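Local atomic coordinates of superoxide dismutase (Leishmania major, PDB entry 4F2N), a protein that catalyses the dismutation of superoxide to molecular oxygen and hydrogen peroxide at a mononuclear iron centre. Residues K113-P123 against L212-C222. Sequence-based numbering, arbitrary orientation.
Sequences KCLSPGGKPMP and LWQIVDWEFVC
L115 and V216, and further along K120 and D217, pair as two isolated beta bridges, so that residues 113-123 run down one side of 215-217 and, after a type II turn from S116 to G119, return along the other. Four backbone bonds do the pairing: D217 N gives to C114 O (2.7 Å), S116 N to I215 O, K120 N to V216 O and W218 N to K120 O, the last the longest at 3.3 Å. Two rings, those of W218 and F220, carry much of the side-chain contact. The methyl CE of M122 sits almost squarely above the six-membered ring of W218, 3.4 Å from its centroid; the chain is extended up to SD and bends only at chi3 (-70°), which lays the methyl on the indole. V216 CG1 of the same segment takes the opposite face, and K120 O lies at the ring edge, 3.2 Å from W218 CD1. The loop from helix 96-113 to helix 124-134 joins the helical-hairpin half of the iron/manganese superoxide dismutase fold to its C-terminal alpha/beta half, and its bridges illustrate how a helix start, here that of 218-229, can be held by a loop distant in sequence. L126 of helix 124-134 and M141 of helix 137-149 also touch W218. D217 is the N-cap of helix 218-229: its OD1 accepts from F220 N at 3.2 Å, met from well above the carboxylate plane, while OD2 takes a water that also donates to K113 O. K120 lies alongside D217, its CD 3.2 Å from D217 OD1, although their charged atoms are not in contact. One face of the F220 ring is met by K113 CB, 3.6 Å from the centroid, and its edge by C114 SG. At the far end P123 CG packs on C222 CB, and a second water joins P121 O to E219 OE2.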
loop_
_atom_site.group_PDB
_atom_site.type_symbol
_atom_site.label_atom_id
_atom_site.label_comp_id
_atom_site.label_asym_id
_atom_site.label_seq_id
_atom_site.Cartn_x
_atom_site.Cartn_y
_atom_site.Cartn_z
ATOM N N LYS B 113 -19.881 -4.540 -5.776
ATOM C CA LYS B 113 -21.330 -4.392 -5.507
ATOM C C LYS B 113 -21.721 -2.949 -5.182
ATOM O O LYS B 113 -22.885 -2.558 -5.409
ATOM C CB LYS B 113 -21.769 -5.312 -4.358
ATOM C CG LYS B 113 -21.620 -6.793 -4.645
ATOM C CD LYS B 113 -22.566 -7.268 -5.717
ATOM C CE LYS B 113 -23.900 -7.689 -5.124
ATOM N NZ LYS B 113 -24.748 -8.200 -6.242
ATOM N N CYS B 114 -20.763 -2.164 -4.673
ATOM C CA CYS B 114 -20.980 -0.752 -4.362
ATOM C C CYS B 114 -20.950 0.168 -5.574
ATOM O O CYS B 114 -21.181 1.365 -5.415
ATOM C CB CYS B 114 -19.907 -0.248 -3.413
ATOM S SG CYS B 114 -20.121 -1.004 -1.809
ATOM N N LEU B 115 -20.589 -0.374 -6.740
ATOM C CA LEU B 115 -20.364 0.453 -7.927
ATOM C C LEU B 115 -21.215 0.043 -9.114
ATOM O O LEU B 115 -21.557 -1.142 -9.283
ATOM C CB LEU B 115 -18.882 0.452 -8.356
ATOM C CG LEU B 115 -17.835 0.666 -7.252
ATOM C CD1 LEU B 115 -16.413 0.419 -7.772
ATOM C CD2 LEU B 115 -17.990 2.100 -6.739
ATOM N N SER B 116 -21.507 1.040 -9.944
ATOM C CA SER B 116 -22.281 0.862 -11.172
ATOM C C SER B 116 -21.996 2.009 -12.161
ATOM O O SER B 116 -21.894 3.165 -11.751
ATOM C CB SER B 116 -23.788 0.838 -10.834
ATOM O OG SER B 116 -24.524 0.317 -11.929
ATOM N N PRO B 117 -21.905 1.710 -13.475
ATOM C CA PRO B 117 -21.735 2.810 -14.449
ATOM C C PRO B 117 -22.771 3.905 -14.243
ATOM O O PRO B 117 -23.962 3.619 -14.228
ATOM C CB PRO B 117 -21.921 2.110 -15.803
ATOM C CG PRO B 117 -21.437 0.707 -15.541
ATOM C CD PRO B 117 -21.931 0.395 -14.143
ATOM N N GLY B 118 -22.308 5.137 -14.027
ATOM C CA GLY B 118 -23.200 6.279 -13.803
ATOM C C GLY B 118 -23.882 6.321 -12.449
ATOM O O GLY B 118 -24.716 7.185 -12.197
ATOM N N GLY B 119 -23.518 5.393 -11.567
ATOM C CA GLY B 119 -24.120 5.266 -10.232
ATOM C C GLY B 119 -25.610 4.911 -10.227
ATOM O O GLY B 119 -26.217 4.723 -11.284
ATOM N N LYS B 120 -26.187 4.783 -9.034
ATOM C CA LYS B 120 -27.646 4.767 -8.868
ATOM C C LYS B 120 -27.989 5.791 -7.774
ATOM O O LYS B 120 -27.274 5.868 -6.766
ATOM C CB LYS B 120 -28.147 3.373 -8.479
ATOM C CG LYS B 120 -27.720 2.267 -9.430
ATOM C CD LYS B 120 -28.546 1.006 -9.275
ATOM C CE LYS B 120 -28.158 -0.033 -10.325
ATOM N NZ LYS B 120 -28.554 0.407 -11.692
ATOM N N PRO B 121 -29.079 6.567 -7.945
ATOM C CA PRO B 121 -29.405 7.610 -6.949
ATOM C C PRO B 121 -29.700 7.034 -5.575
ATOM O O PRO B 121 -30.169 5.905 -5.462
ATOM C CB PRO B 121 -30.656 8.297 -7.537
ATOM C CG PRO B 121 -30.650 7.933 -8.981
ATOM C CD PRO B 121 -30.022 6.577 -9.080
ATOM N N MET B 122 -29.391 7.804 -4.544
ATOM C CA MET B 122 -29.560 7.383 -3.160
ATOM C C MET B 122 -31.033 7.421 -2.772
ATOM O O MET B 122 -31.670 8.465 -2.865
ATOM C CB MET B 122 -28.776 8.307 -2.247
ATOM C CG MET B 122 -28.720 7.873 -0.787
ATOM S SD MET B 122 -27.874 9.163 0.139
ATOM C CE MET B 122 -26.198 8.997 -0.472
ATOM N N PRO B 123 -31.582 6.276 -2.358
ATOM C CA PRO B 123 -32.964 6.260 -1.897
ATOM C C PRO B 123 -33.130 7.109 -0.651
ATOM O O PRO B 123 -32.187 7.267 0.144
ATOM C CB PRO B 123 -33.212 4.791 -1.559
ATOM C CG PRO B 123 -32.184 4.036 -2.343
ATOM C CD PRO B 123 -30.980 4.929 -2.357
ATOM N N LEU B 212 -15.401 9.417 -7.115
ATOM C CA LEU B 212 -15.972 8.089 -6.898
ATOM C C LEU B 212 -17.484 8.106 -6.655
ATOM O O LEU B 212 -18.187 7.174 -7.058
ATOM C CB LEU B 212 -15.270 7.394 -5.719
ATOM C CG LEU B 212 -15.567 5.903 -5.503
ATOM C CD1 LEU B 212 -15.222 5.014 -6.696
ATOM C CD2 LEU B 212 -14.821 5.416 -4.264
ATOM N N TRP B 213 -17.980 9.177 -6.025
ATOM C CA TRP B 213 -19.405 9.272 -5.715
ATOM C C TRP B 213 -20.265 9.122 -6.944
ATOM O O TRP B 213 -21.375 8.625 -6.846
ATOM C CB TRP B 213 -19.743 10.588 -4.998
ATOM C CG TRP B 213 -18.971 10.800 -3.720
ATOM C CD1 TRP B 213 -18.111 11.850 -3.407
ATOM C CD2 TRP B 213 -18.959 9.926 -2.533
ATOM N NE1 TRP B 213 -17.576 11.683 -2.138
ATOM C CE2 TRP B 213 -18.071 10.570 -1.556
ATOM C CE3 TRP B 213 -19.608 8.743 -2.182
ATOM C CZ2 TRP B 213 -17.814 10.005 -0.300
ATOM C CZ3 TRP B 213 -19.343 8.187 -0.902
ATOM C CH2 TRP B 213 -18.475 8.814 0.008
ATOM N N GLN B 214 -19.755 9.556 -8.101
ATOM C CA GLN B 214 -20.510 9.487 -9.361
ATOM C C GLN B 214 -20.807 8.066 -9.810
ATOM O O GLN B 214 -21.673 7.864 -10.645
ATOM C CB GLN B 214 -19.793 10.251 -10.483
ATOM C CG GLN B 214 -19.522 11.702 -10.134
ATOM C CD GLN B 214 -18.630 12.369 -11.152
ATOM O OE1 GLN B 214 -18.791 12.157 -12.344
ATOM N NE2 GLN B 214 -17.678 13.177 -10.687
ATOM N N ILE B 215 -20.102 7.076 -9.263
ATOM C CA ILE B 215 -20.371 5.692 -9.664
ATOM C C ILE B 215 -20.822 4.787 -8.500
ATOM O O ILE B 215 -20.870 3.567 -8.656
ATOM C CB ILE B 215 -19.181 5.015 -10.401
ATOM C CG1 ILE B 215 -17.897 5.029 -9.533
ATOM C CG2 ILE B 215 -18.958 5.620 -11.780
ATOM C CD1 ILE B 215 -16.834 4.075 -10.044
ATOM N N VAL B 216 -21.218 5.378 -7.380
ATOM C CA VAL B 216 -21.686 4.539 -6.244
ATOM C C VAL B 216 -23.106 4.039 -6.506
ATOM O O VAL B 216 -23.999 4.817 -6.879
ATOM C CB VAL B 216 -21.618 5.275 -4.902
ATOM C CG1 VAL B 216 -22.212 4.394 -3.791
ATOM C CG2 VAL B 216 -20.171 5.634 -4.595
ATOM N N ASP B 217 -23.292 2.727 -6.353
ATOM C CA ASP B 217 -24.606 2.130 -6.426
ATOM C C ASP B 217 -25.298 2.314 -5.083
ATOM O O ASP B 217 -25.161 1.478 -4.170
ATOM C CB ASP B 217 -24.507 0.635 -6.806
ATOM C CG ASP B 217 -25.877 -0.024 -6.974
ATOM O OD1 ASP B 217 -26.893 0.570 -6.567
ATOM O OD2 ASP B 217 -25.939 -1.146 -7.508
ATOM N N TRP B 218 -26.043 3.408 -4.949
ATOM C CA TRP B 218 -26.649 3.721 -3.651
ATOM C C TRP B 218 -27.814 2.810 -3.306
ATOM O O TRP B 218 -28.189 2.679 -2.135
ATOM C CB TRP B 218 -27.070 5.189 -3.572
ATOM C CG TRP B 218 -25.936 6.177 -3.484
ATOM C CD1 TRP B 218 -25.593 7.173 -4.408
ATOM C CD2 TRP B 218 -24.975 6.323 -2.383
ATOM N NE1 TRP B 218 -24.516 7.903 -3.956
ATOM C CE2 TRP B 218 -24.095 7.433 -2.749
ATOM C CE3 TRP B 218 -24.775 5.671 -1.168
ATOM C CZ2 TRP B 218 -23.063 7.854 -1.923
ATOM C CZ3 TRP B 218 -23.716 6.101 -0.337
ATOM C CH2 TRP B 218 -22.878 7.164 -0.716
ATOM N N GLU B 219 -28.386 2.162 -4.315
ATOM C CA GLU B 219 -29.436 1.151 -4.064
ATOM C C GLU B 219 -28.879 -0.077 -3.325
ATOM O O GLU B 219 -29.522 -0.615 -2.412
ATOM C CB GLU B 219 -30.149 0.778 -5.370
ATOM C CG GLU B 219 -30.882 1.976 -5.964
ATOM C CD GLU B 219 -31.544 1.687 -7.300
ATOM O OE1 GLU B 219 -31.744 0.499 -7.631
ATOM O OE2 GLU B 219 -31.879 2.651 -8.028
ATOM N N PHE B 220 -27.679 -0.518 -3.709
ATOM C CA PHE B 220 -27.039 -1.610 -2.994
ATOM C C PHE B 220 -26.686 -1.156 -1.583
ATOM O O PHE B 220 -26.891 -1.896 -0.629
ATOM C CB PHE B 220 -25.770 -2.108 -3.706
ATOM C CG PHE B 220 -24.985 -3.082 -2.894
ATOM C CD1 PHE B 220 -25.403 -4.419 -2.787
ATOM C CD2 PHE B 220 -23.837 -2.671 -2.208
ATOM C CE1 PHE B 220 -24.678 -5.323 -2.024
ATOM C CE2 PHE B 220 -23.110 -3.578 -1.445
ATOM C CZ PHE B 220 -23.532 -4.903 -1.366
ATOM N N VAL B 221 -26.128 0.047 -1.452
ATOM C CA VAL B 221 -25.758 0.560 -0.125
ATOM C C VAL B 221 -27.029 0.603 0.757
ATOM O O VAL B 221 -27.003 0.198 1.920
ATOM C CB VAL B 221 -25.095 1.957 -0.186
ATOM C CG1 VAL B 221 -24.761 2.452 1.216
ATOM C CG2 VAL B 221 -23.830 1.918 -1.057
ATOM N N CYS B 222 -28.135 1.088 0.196
ATOM C CA CYS B 222 -29.383 1.159 0.976
ATOM C C CYS B 222 -29.919 -0.232 1.365
ATOM O O CYS B 222 -30.390 -0.430 2.493
ATOM C CB CYS B 222 -30.433 1.975 0.218
ATOM S SG CYS B 222 -31.922 2.284 1.198
HETATM O O HOH W 1 -24.723 -3.647 -6.872
HETATM O O HOH W 2 -32.367 4.841 -6.728
#